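Local coordinates for caspase-1 subunit p19/18 (Spodoptera frugiperda, PDB 1M72), which probably acts as an executioner cysteine protease of insect apoptosis, working as a tetramer of two heterodimers and cleaving target proteins of the dying cell, at residues Arg154-Gly158 / Met245-Lys250. Sequence-based numbering, arbitrary orientation.
Sequences RLDGG and MMHQQK. With EDO (1,2-ethanediol), chain J.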
ATOM      1  N   ARG C 154      -7.043  15.429   9.277  1.00 31.88           N
ATOM      2  CA  ARG C 154      -8.430  15.123   8.979  1.00 33.13           C
ATOM      3  C   ARG C 154      -8.948  14.055   9.983  1.00 32.42           C
ATOM      4  O   ARG C 154      -8.149  13.315  10.589  1.00 30.78           O
ATOM      5  CB  ARG C 154      -8.570  14.687   7.516  1.00 35.50           C
ATOM      6  CG  ARG C 154      -7.967  15.710   6.563  1.00 42.63           C
ATOM      7  CD  ARG C 154      -8.760  15.839   5.274  1.00 48.83           C
ATOM      8  NE  ARG C 154      -8.390  17.021   4.456  1.00 61.01           N
ATOM      9  CZ  ARG C 154      -8.357  18.309   4.861  1.00 62.31           C
ATOM     10  NH1 ARG C 154      -8.659  18.652   6.120  1.00 63.69           N
ATOM     11  NH2 ARG C 154      -8.050  19.276   3.986  1.00 58.51           N
ATOM     12  N   LEU C 155     -10.266  14.014  10.190  1.00 29.25           N
ATOM     13  CA  LEU C 155     -10.859  13.072  11.142  1.00 32.61           C
ATOM     14  C   LEU C 155     -11.783  12.149  10.416  1.00 30.64           C
ATOM     15  O   LEU C 155     -12.359  12.540   9.425  1.00 29.71           O
ATOM     16  CB  LEU C 155     -11.662  13.797  12.230  1.00 33.22           C
ATOM     17  CG  LEU C 155     -10.862  14.693  13.162  1.00 32.78           C
ATOM     18  CD1 LEU C 155     -11.778  15.702  13.779  1.00 35.73           C
ATOM     19  CD2 LEU C 155     -10.161  13.849  14.206  1.00 33.67           C
ATOM     20  N   ASP C 156     -11.907  10.920  10.915  1.00 31.78           N
ATOM     21  CA  ASP C 156     -12.773   9.900  10.309  1.00 29.29           C
ATOM     22  C   ASP C 156     -13.883   9.618  11.345  1.00 30.67           C
ATOM     23  O   ASP C 156     -13.661   8.926  12.357  1.00 27.74           O
ATOM     24  CB  ASP C 156     -11.951   8.628  10.010  1.00 25.96           C
ATOM     25  CG  ASP C 156     -12.749   7.562   9.227  1.00 28.86           C
ATOM     26  OD1 ASP C 156     -13.960   7.360   9.529  1.00 25.41           O
ATOM     27  OD2 ASP C 156     -12.164   6.921   8.308  1.00 27.39           O
ATOM     28  N   GLY C 157     -15.066  10.172  11.086  1.00 29.62           N
ATOM     29  CA  GLY C 157     -16.170  10.008  12.013  1.00 29.75           C
ATOM     30  C   GLY C 157     -16.757   8.603  12.053  1.00 29.58           C
ATOM     31  O   GLY C 157     -17.638   8.312  12.866  1.00 26.97           O
ATOM     32  N   GLY C 158     -16.263   7.736  11.172  1.00 28.36           N
ATOM     33  CA  GLY C 158     -16.760   6.370  11.111  1.00 28.69           C
ATOM     34  C   GLY C 158     -18.230   6.272  10.727  1.00 30.51           C
ATOM     35  O   GLY C 158     -18.911   7.273  10.550  1.00 29.95           O
ATOM     36  N   MET C 245     -15.519  17.515  18.404  1.00 27.66           N
ATOM     37  CA  MET C 245     -15.027  17.168  17.083  1.00 28.00           C
ATOM     38  C   MET C 245     -13.992  16.013  17.090  1.00 27.61           C
ATOM     39  O   MET C 245     -13.898  15.280  16.098  1.00 26.73           O
ATOM     40  CB  MET C 245     -14.472  18.422  16.363  1.00 29.30           C
ATOM     41  CG  MET C 245     -12.981  18.682  16.565  1.00 36.83           C
ATOM     42  SD  MET C 245     -12.172  20.023  15.560  1.00 40.92           S
ATOM     43  CE  MET C 245     -12.513  19.525  13.865  1.00 40.32           C
ATOM     44  N   MET C 246     -13.230  15.859  18.179  1.00 24.85           N
ATOM     45  CA  MET C 246     -12.226  14.785  18.306  1.00 25.48           C
ATOM     46  C   MET C 246     -12.822  13.508  18.943  1.00 27.73           C
ATOM     47  O   MET C 246     -12.166  12.482  19.078  1.00 25.04           O
ATOM     48  CB  MET C 246     -11.079  15.239  19.199  1.00 26.77           C
ATOM     49  CG  MET C 246     -10.389  16.519  18.757  1.00 30.28           C
ATOM     50  SD  MET C 246      -9.752  16.347  17.102  1.00 32.63           S
ATOM     51  CE  MET C 246      -8.206  15.318  17.452  1.00 34.19           C
ATOM     52  N   HIS C 247     -14.086  13.580  19.316  1.00 28.52           N
ATOM     53  CA  HIS C 247     -14.719  12.491  20.001  1.00 30.13           C
ATOM     54  C   HIS C 247     -15.379  11.415  19.132  1.00 28.25           C
ATOM     55  O   HIS C 247     -16.023  11.721  18.153  1.00 26.39           O
ATOM     56  CB  HIS C 247     -15.724  13.085  20.998  1.00 30.62           C
ATOM     57  CG  HIS C 247     -16.248  12.090  21.980  1.00 36.12           C
ATOM     58  ND1 HIS C 247     -15.421  11.362  22.812  1.00 33.06           N
ATOM     59  CD2 HIS C 247     -17.515  11.674  22.238  1.00 35.88           C
ATOM     60  CE1 HIS C 247     -16.161  10.542  23.538  1.00 38.37           C
ATOM     61  NE2 HIS C 247     -17.432  10.712  23.208  1.00 35.56           N
ATOM     62  N   GLN C 248     -15.212  10.153  19.535  1.00 27.97           N
ATOM     63  CA  GLN C 248     -15.762   8.991  18.838  1.00 29.19           C
ATOM     64  C   GLN C 248     -15.254   8.884  17.425  1.00 28.03           C
ATOM     65  O   GLN C 248     -16.004   8.539  16.524  1.00 24.98           O
ATOM     66  CB  GLN C 248     -17.294   9.054  18.808  1.00 34.38           C
ATOM     67  CG  GLN C 248     -17.925   9.177  20.206  1.00 38.83           C
ATOM     68  CD  GLN C 248     -19.437   9.146  20.154  1.00 43.40           C
ATOM     69  OE1 GLN C 248     -20.097   9.735  20.995  1.00 45.43           O
ATOM     70  NE2 GLN C 248     -19.995   8.451  19.156  1.00 47.08           N
ATOM     71  N   GLN C 249     -13.979   9.187  17.228  1.00 26.71           N
ATOM     72  CA  GLN C 249     -13.419   9.108  15.890  1.00 31.31           C
ATOM     73  C   GLN C 249     -12.802   7.723  15.667  1.00 30.75           C
ATOM     74  O   GLN C 249     -12.491   7.000  16.628  1.00 34.46           O
ATOM     75  CB  GLN C 249     -12.411  10.243  15.679  1.00 27.40           C
ATOM     76  CG  GLN C 249     -13.029  11.623  15.969  1.00 26.47           C
ATOM     77  CD  GLN C 249     -14.100  11.981  14.959  1.00 27.28           C
ATOM     78  OE1 GLN C 249     -13.805  12.114  13.781  1.00 26.49           O
ATOM     79  NE2 GLN C 249     -15.353  12.114  15.413  1.00 26.33           N
ATOM     80  N   LYS C 250     -12.667   7.366  14.395  1.00 29.26           N
ATOM     81  CA  LYS C 250     -12.161   6.070  13.938  1.00 26.04           C
ATOM     82  C   LYS C 250     -10.866   6.230  13.165  1.00 26.28           C
ATOM     83  O   LYS C 250     -10.449   7.359  12.822  1.00 26.70           O
ATOM     84  CB  LYS C 250     -13.190   5.433  13.026  1.00 25.58           C
ATOM     85  CG  LYS C 250     -14.543   5.286  13.691  1.00 27.85           C
ATOM     86  CD  LYS C 250     -14.484   4.244  14.794  1.00 26.58           C
ATOM     87  CE  LYS C 250     -14.590   2.825  14.189  1.00 24.99           C
ATOM     88  NZ  LYS C 250     -14.200   1.826  15.201  1.00 23.02           N
TER
HETATM   89  C1  EDO J 507      -7.951   7.166   9.647  1.00 36.95           C
HETATM   90  O1  EDO J 507      -6.869   6.550   8.915  1.00 35.84           O
HETATM   91  C2  EDO J 507      -9.239   6.717   9.039  1.00 35.26           C
HETATM   92  O2  EDO J 507      -9.358   7.344   7.788  1.00 37.74           O
HETATM   93  O   HOH W   1      -9.943  10.055  13.393  1.00 18.89           O
HETATM   94  O   HOH W   2     -18.412   9.991  15.503  1.00 30.79           O
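Gly157 and Gln249 bring the backbones of segments 154-158 and 245-250 closest, CA to CA 4.8 Å, just past the 3-10 turn at 245-246. Beside them Lys250 N donates to Asp156 O at 2.8 Å, a nearly straight bond and the one direct hydrogen bond between the segments. Two waters extend it: one links Asp156 N to Lys250 O, the other gives a hydrogen to each of Gly157 O and Gln248 O. Asp156 OD1 reaches forward to accept from Gly158 N at 2.9 Å, an Asx turn. Both Asp156 carboxylate oxygens also take backbone N-H groups of the second subunit, from Val178 and His179, so this loop, which in the caspase fold follows strand 143-148 and the probable catalytic Cys150 and leads into the predicted linker propeptide, is tied to that subunit. Lys250 CG, set beside its backbone N (chi1 -56°), lies 3.6 Å from Gly158 CA; NZ reaches Phe236 O and Ala233 O. Leu155 CD1 meets the methyl CE of Met245 at 3.9 Å, and CD2 meets Met246 SD at 3.8 Å; Met246 also packs on the bound peptide. Gln249 crosses Leu155 at about a right angle, OE1 3.1 Å from Leu155 CB. The Gln249 amide is held by NE2 donating to His247 O (2.8 Å, 176°), from above the carbonyl plane.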